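PDB 2BQX: inorganic pyrophosphatase from Helicobacter pylori, which catalyses the magnesium-dependent hydrolysis of inorganic pyrophosphate into two phosphate ions. Local coordinates for residues A[25-30]-A[38-43]; A[87-92]-A[105-110]. One frame throughout, in Å; residues are numbered along the deposited sequence.

How the contacts relate
Contact 1 and contact 2 are both pairings of antiparallel strands in β-hairpins, each with a classic β bulge. Along the chain contact 1, of strands 27-31 and 38-43, closes before contact 2 joins strands 83-96 and 99-108. Their centres lie about 22 Å apart on opposite sides of the chain's centre, with nearest atoms about 14 Å apart. Contact 2 belongs to the large curled sheet at the core; within the chain, contact 1 forms a two-stranded sheet of its own, whose strand 38-43 makes backbone bonds to a second subunit. The outer hairpin holds Lys28 and Arg42, predicted to bind substrate, whereas the inner one lies buried against helices 127-139 and 157-171 and strand 149-156.

Contact 1. Residues A[25-30]-A[38-43]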
loop_
_atom_site.group_PDB
_atom_site.type_symbol
_atom_site.label_atom_id
_atom_site.label_comp_id
_atom_site.label_asym_id
_atom_site.label_seq_id
_atom_site.Cartn_x
_atom_site.Cartn_y
_atom_site.Cartn_z
ATOM N N SER A 25 -9.002 6.162 3.652
ATOM C CA SER A 25 -9.795 4.941 3.732
ATOM C C SER A 25 -11.222 5.167 3.242
ATOM O O SER A 25 -11.714 6.298 3.239
ATOM C CB SER A 25 -9.829 4.433 5.180
ATOM O OG SER A 25 -10.667 3.295 5.302
ATOM N N ASN A 26 -11.878 4.092 2.809
ATOM C CA ASN A 26 -13.269 4.177 2.376
ATOM C C ASN A 26 -14.100 3.360 3.371
ATOM O O ASN A 26 -15.253 3.027 3.112
ATOM C CB ASN A 26 -13.444 3.645 0.940
ATOM C CG ASN A 26 -13.143 2.160 0.810
ATOM O OD1 ASN A 26 -12.436 1.580 1.638
ATOM N ND2 ASN A 26 -13.670 1.539 -0.249
ATOM N N ILE A 27 -13.507 3.060 4.521
ATOM C CA ILE A 27 -14.201 2.295 5.552
ATOM C C ILE A 27 -14.403 3.138 6.803
ATOM O O ILE A 27 -13.440 3.579 7.433
ATOM C CB ILE A 27 -13.421 1.027 5.959
ATOM C CG1 ILE A 27 -13.206 0.125 4.740
ATOM C CG2 ILE A 27 -14.205 0.274 7.048
ATOM C CD1 ILE A 27 -12.321 -1.077 5.009
ATOM N N LYS A 28 -15.658 3.365 7.165
ATOM C CA LYS A 28 -15.957 4.134 8.367
ATOM C C LYS A 28 -16.165 3.181 9.540
ATOM O O LYS A 28 -17.018 2.296 9.475
ATOM C CB LYS A 28 -17.228 4.960 8.165
ATOM C CG LYS A 28 -17.694 5.712 9.406
ATOM C CD LYS A 28 -18.999 6.447 9.129
ATOM C CE LYS A 28 -19.452 7.277 10.325
ATOM N NZ LYS A 28 -19.813 6.429 11.489
ATOM N N TYR A 29 -15.380 3.352 10.601
ATOM C CA TYR A 29 -15.532 2.526 11.796
ATOM C C TYR A 29 -16.269 3.384 12.815
ATOM O O TYR A 29 -16.390 4.601 12.646
ATOM C CB TYR A 29 -14.168 2.123 12.383
ATOM C CG TYR A 29 -13.379 1.169 11.522
ATOM C CD1 TYR A 29 -13.581 -0.211 11.604
ATOM C CD2 TYR A 29 -12.458 1.646 10.592
ATOM C CE1 TYR A 29 -12.888 -1.091 10.779
ATOM C CE2 TYR A 29 -11.760 0.776 9.760
ATOM C CZ TYR A 29 -11.982 -0.592 9.858
ATOM O OH TYR A 29 -11.323 -1.464 9.017
ATOM N N GLU A 30 -16.771 2.747 13.866
ATOM C CA GLU A 30 -17.474 3.467 14.919
ATOM C C GLU A 30 -17.234 2.773 16.249
ATOM O O GLU A 30 -17.596 1.614 16.428
ATOM C CB GLU A 30 -18.971 3.531 14.619
ATOM C CG GLU A 30 -19.796 4.172 15.721
ATOM C CD GLU A 30 -21.218 4.468 15.281
ATOM O OE1 GLU A 30 -21.419 5.453 14.536
ATOM O OE2 GLU A 30 -22.125 3.707 15.672
ATOM N N LEU A 38 -14.361 -1.607 18.191
ATOM C CA LEU A 38 -14.294 -0.796 16.987
ATOM C C LEU A 38 -15.194 -1.495 15.972
ATOM O O LEU A 38 -14.822 -2.526 15.413
ATOM C CB LEU A 38 -12.851 -0.750 16.483
ATOM C CG LEU A 38 -12.519 0.261 15.386
ATOM C CD1 LEU A 38 -12.775 1.676 15.900
ATOM C CD2 LEU A 38 -11.058 0.101 14.975
ATOM N N MET A 39 -16.380 -0.940 15.744
ATOM C CA MET A 39 -17.341 -1.539 14.824
ATOM C C MET A 39 -17.207 -1.050 13.389
ATOM O O MET A 39 -16.985 0.137 13.147
ATOM C CB MET A 39 -18.771 -1.243 15.288
ATOM C CG MET A 39 -19.042 -1.480 16.757
ATOM S SD MET A 39 -18.994 -3.208 17.213
ATOM C CE MET A 39 -20.362 -3.832 16.267
ATOM N N VAL A 40 -17.341 -1.972 12.442
ATOM C CA VAL A 40 -17.301 -1.609 11.034
ATOM C C VAL A 40 -18.685 -1.019 10.822
ATOM O O VAL A 40 -19.688 -1.715 10.982
ATOM C CB VAL A 40 -17.137 -2.838 10.132
ATOM C CG1 VAL A 40 -17.211 -2.413 8.670
ATOM C CG2 VAL A 40 -15.805 -3.521 10.422
ATOM N N ASP A 41 -18.748 0.258 10.466
ATOM C CA ASP A 41 -20.039 0.918 10.302
ATOM C C ASP A 41 -20.494 1.072 8.856
ATOM O O ASP A 41 -21.660 0.839 8.533
ATOM C CB ASP A 41 -19.986 2.292 10.980
ATOM C CG ASP A 41 -21.347 2.952 11.078
ATOM O OD1 ASP A 41 -21.433 4.153 10.758
ATOM O OD2 ASP A 41 -22.324 2.286 11.482
ATOM N N ARG A 42 -19.580 1.455 7.975
ATOM C CA ARG A 42 -19.974 1.644 6.590
ATOM C C ARG A 42 -18.806 1.632 5.627
ATOM O O ARG A 42 -17.706 2.054 5.967
ATOM C CB ARG A 42 -20.713 2.981 6.465
ATOM C CG ARG A 42 -21.054 3.413 5.048
ATOM C CD ARG A 42 -22.156 2.548 4.468
ATOM N NE ARG A 42 -23.227 2.335 5.436
ATOM C CZ ARG A 42 -23.904 3.310 6.034
ATOM N NH1 ARG A 42 -24.858 3.012 6.908
ATOM N NH2 ARG A 42 -23.631 4.581 5.756
ATOM N N VAL A 43 -19.056 1.119 4.429
ATOM C CA VAL A 43 -18.057 1.126 3.377
ATOM C C VAL A 43 -18.684 2.070 2.367
ATOM O O VAL A 43 -19.806 1.840 1.908
ATOM C CB VAL A 43 -17.854 -0.259 2.730
ATOM C CG1 VAL A 43 -16.822 -0.149 1.616
ATOM C CG2 VAL A 43 -17.371 -1.268 3.773
#
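Tyr29 lays its side chain alongside Val40 and obliquely across Leu38, CE1 reaching Val40 CG2 at 3.8 Å while CB meets Leu38 CD1. Ile27 CG2 covers one ring face near the rim, 3.6 Å above the plane. A large, flat side chain suits this spot because it fills the apolar face of the hairpin yet carries a hydroxyl, which bonds Gln79 N of the second subunit. The opposite face takes Met39 and the charged Lys28, Glu30 and Arg42, with Asp41 beside them. Glu30 and Asp41 pack CB to CB at 4.0 Å, and their acidic tips, OE1 and OD1, are equally close. Lys28 would offset the repulsion of these like charges: a final bend (chi4 -66°) turns NZ to Asp41 OD1 at 2.9 Å, on the anti side of the carboxylate, and NZ makes a longer salt bridge to Glu30 OE1 at 3.6 Å. Lys28 and Arg42 are predicted to bind the substrate, as are Tyr54 and Tyr140, which lie near Lys28. In a classic β bulge Asp41, with psi -43°, and Arg42 both face Lys28, whose O accepts two backbone bonds, from Asp41 N at 2.9 Å and Arg42 N at 3.1 Å. Beside this hairpin runs strand 14-21, whose Glu20 bonds the Tyr29 backbone and whose Ile21 touches Lys28; strand 38-43 makes backbone bonds to the second subunit.

Contact 2. Residues A[87-92]-A[105-110]; sequences RLVGVL and IALPID
A water molecule between Arg87 and Asp110 is gripped by three groups: Arg87 NH1 donates to it at 2.9 Å, and it donates in turn to Pro108 O and to Asp110 OD1, each 2.7 Å away. The direct Arg87–Asp110 salt bridge is long, NE to OD1 3.9 Å, with the guanidinium and carboxylate planes 74° apart, so the water bridges the two groups where direct contact is long. Arginine suits this place because its chain, extended from CG to NE, passes Leu107, whose CD1 lies over one guanidinium face, 3.6 Å from NH1; NH2 bonds Val119 O. The strands belong to the curled sheet that forms the β-barrel core of soluble pyrophosphatases of this family, and a classic bulge interrupts their pairing. Val89 and Gly90 both face Ile105, whose carbonyl O takes a sound bond from Val89 N at 3.0 Å and a weak one from Gly90 N. With no side chain at Gly90, Ile105 can lie over its backbone, CB 3.5 Å from Gly90 O and CG1 against Gly90 C. Beside the bulge the β-branched side chains of Val89 and Ile105 meet, CG2 to CG2 at 3.8 Å, crossing at about a right angle, while Ile105 CD1 reaches on to Leu92 CB. Ala106 CB rests against Arg87 O, and the methyl adds no further bulk toward Leu88. Leu88 packs on helix 157-171, and Leu92 reaches both helix 127-139 and strand 149-156.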
loop_
_atom_site.group_PDB
_atom_site.type_symbol
_atom_site.label_atom_id
_atom_site.label_comp_id
_atom_site.label_asym_id
_atom_site.label_seq_id
_atom_site.Cartn_x
_atom_site.Cartn_y
_atom_site.Cartn_z
ATOM N N ARG A 87 -5.508 20.368 17.840
ATOM C CA ARG A 87 -5.812 21.765 18.127
ATOM C C ARG A 87 -6.785 22.247 17.061
ATOM O O ARG A 87 -6.649 21.911 15.887
ATOM C CB ARG A 87 -4.539 22.611 18.116
ATOM C CG ARG A 87 -3.804 22.642 16.791
ATOM C CD ARG A 87 -2.426 23.273 16.975
ATOM N NE ARG A 87 -1.660 23.305 15.738
ATOM C CZ ARG A 87 -1.880 24.152 14.740
ATOM N NH1 ARG A 87 -1.128 24.091 13.647
ATOM N NH2 ARG A 87 -2.835 25.069 14.838
ATOM N N LEU A 88 -7.777 23.024 17.477
ATOM C CA LEU A 88 -8.784 23.542 16.555
ATOM C C LEU A 88 -8.305 24.687 15.676
ATOM O O LEU A 88 -7.506 25.520 16.102
ATOM C CB LEU A 88 -10.005 24.034 17.338
ATOM C CG LEU A 88 -11.209 23.131 17.597
ATOM C CD1 LEU A 88 -10.784 21.729 17.936
ATOM C CD2 LEU A 88 -12.034 23.757 18.723
ATOM N N VAL A 89 -8.802 24.717 14.442
ATOM C CA VAL A 89 -8.490 25.802 13.521
ATOM C C VAL A 89 -9.762 26.256 12.810
ATOM O O VAL A 89 -9.758 27.261 12.096
ATOM C CB VAL A 89 -7.407 25.418 12.463
ATOM C CG1 VAL A 89 -6.081 25.145 13.164
ATOM C CG2 VAL A 89 -7.846 24.209 11.652
ATOM N N GLY A 90 -10.853 25.520 13.011
ATOM C CA GLY A 90 -12.112 25.886 12.379
ATOM C C GLY A 90 -13.223 24.864 12.538
ATOM O O GLY A 90 -13.097 23.913 13.305
ATOM N N VAL A 91 -14.324 25.073 11.820
ATOM C CA VAL A 91 -15.455 24.156 11.867
ATOM C C VAL A 91 -16.201 24.162 10.532
ATOM O O VAL A 91 -16.292 25.193 9.861
ATOM C CB VAL A 91 -16.439 24.522 13.023
ATOM C CG1 VAL A 91 -16.986 25.929 12.825
ATOM C CG2 VAL A 91 -17.577 23.512 13.079
ATOM N N LEU A 92 -16.707 22.995 10.139
ATOM C CA LEU A 92 -17.461 22.847 8.896
ATOM C C LEU A 92 -18.927 22.592 9.230
ATOM O O LEU A 92 -19.262 21.617 9.906
ATOM C CB LEU A 92 -16.910 21.680 8.062
ATOM C CG LEU A 92 -17.650 21.330 6.764
ATOM C CD1 LEU A 92 -17.738 22.549 5.858
ATOM C CD2 LEU A 92 -16.921 20.195 6.057
ATOM N N ILE A 105 -12.669 21.198 12.682
ATOM C CA ILE A 105 -11.509 21.047 11.800
ATOM C C ILE A 105 -10.282 21.211 12.683
ATOM O O ILE A 105 -10.097 22.258 13.308
ATOM C CB ILE A 105 -11.481 22.130 10.697
ATOM C CG1 ILE A 105 -12.771 22.079 9.868
ATOM C CG2 ILE A 105 -10.243 21.947 9.807
ATOM C CD1 ILE A 105 -13.064 20.752 9.202
ATOM N N ALA A 106 -9.438 20.185 12.736
ATOM C CA ALA A 106 -8.258 20.241 13.594
ATOM C C ALA A 106 -6.975 19.714 12.971
ATOM O O ALA A 106 -6.982 19.142 11.887
ATOM C CB ALA A 106 -8.538 19.476 14.884
ATOM N N LEU A 107 -5.879 19.908 13.700
ATOM C CA LEU A 107 -4.556 19.450 13.296
ATOM C C LEU A 107 -3.906 18.833 14.528
ATOM O O LEU A 107 -4.248 19.181 15.659
ATOM C CB LEU A 107 -3.710 20.634 12.814
ATOM C CG LEU A 107 -4.066 21.258 11.460
ATOM C CD1 LEU A 107 -3.489 22.655 11.369
ATOM C CD2 LEU A 107 -3.536 20.374 10.337
ATOM N N PRO A 108 -2.976 17.889 14.331
ATOM C CA PRO A 108 -2.335 17.296 15.505
ATOM C C PRO A 108 -1.562 18.421 16.178
ATOM O O PRO A 108 -1.192 19.387 15.514
ATOM C CB PRO A 108 -1.389 16.263 14.900
ATOM C CG PRO A 108 -2.069 15.885 13.615
ATOM C CD PRO A 108 -2.534 17.224 13.094
ATOM N N ILE A 109 -1.324 18.320 17.479
ATOM C CA ILE A 109 -0.564 19.371 18.138
ATOM C C ILE A 109 0.862 19.307 17.604
ATOM O O ILE A 109 1.323 18.243 17.179
ATOM C CB ILE A 109 -0.555 19.207 19.670
ATOM C CG1 ILE A 109 -0.102 17.796 20.047
ATOM C CG2 ILE A 109 -1.948 19.503 20.237
ATOM C CD1 ILE A 109 0.043 17.591 21.543
ATOM N N ASP A 110 1.553 20.443 17.619
ATOM C CA ASP A 110 2.924 20.517 17.114
ATOM C C ASP A 110 3.882 19.506 17.741
ATOM O O ASP A 110 4.834 19.065 17.096
ATOM C CB ASP A 110 3.483 21.937 17.297
ATOM C CG ASP A 110 2.847 22.942 16.356
ATOM O OD1 ASP A 110 2.155 22.526 15.405
ATOM O OD2 ASP A 110 3.048 24.159 16.553
HETATM O O HOH W 1 -0.022 21.464 14.189
#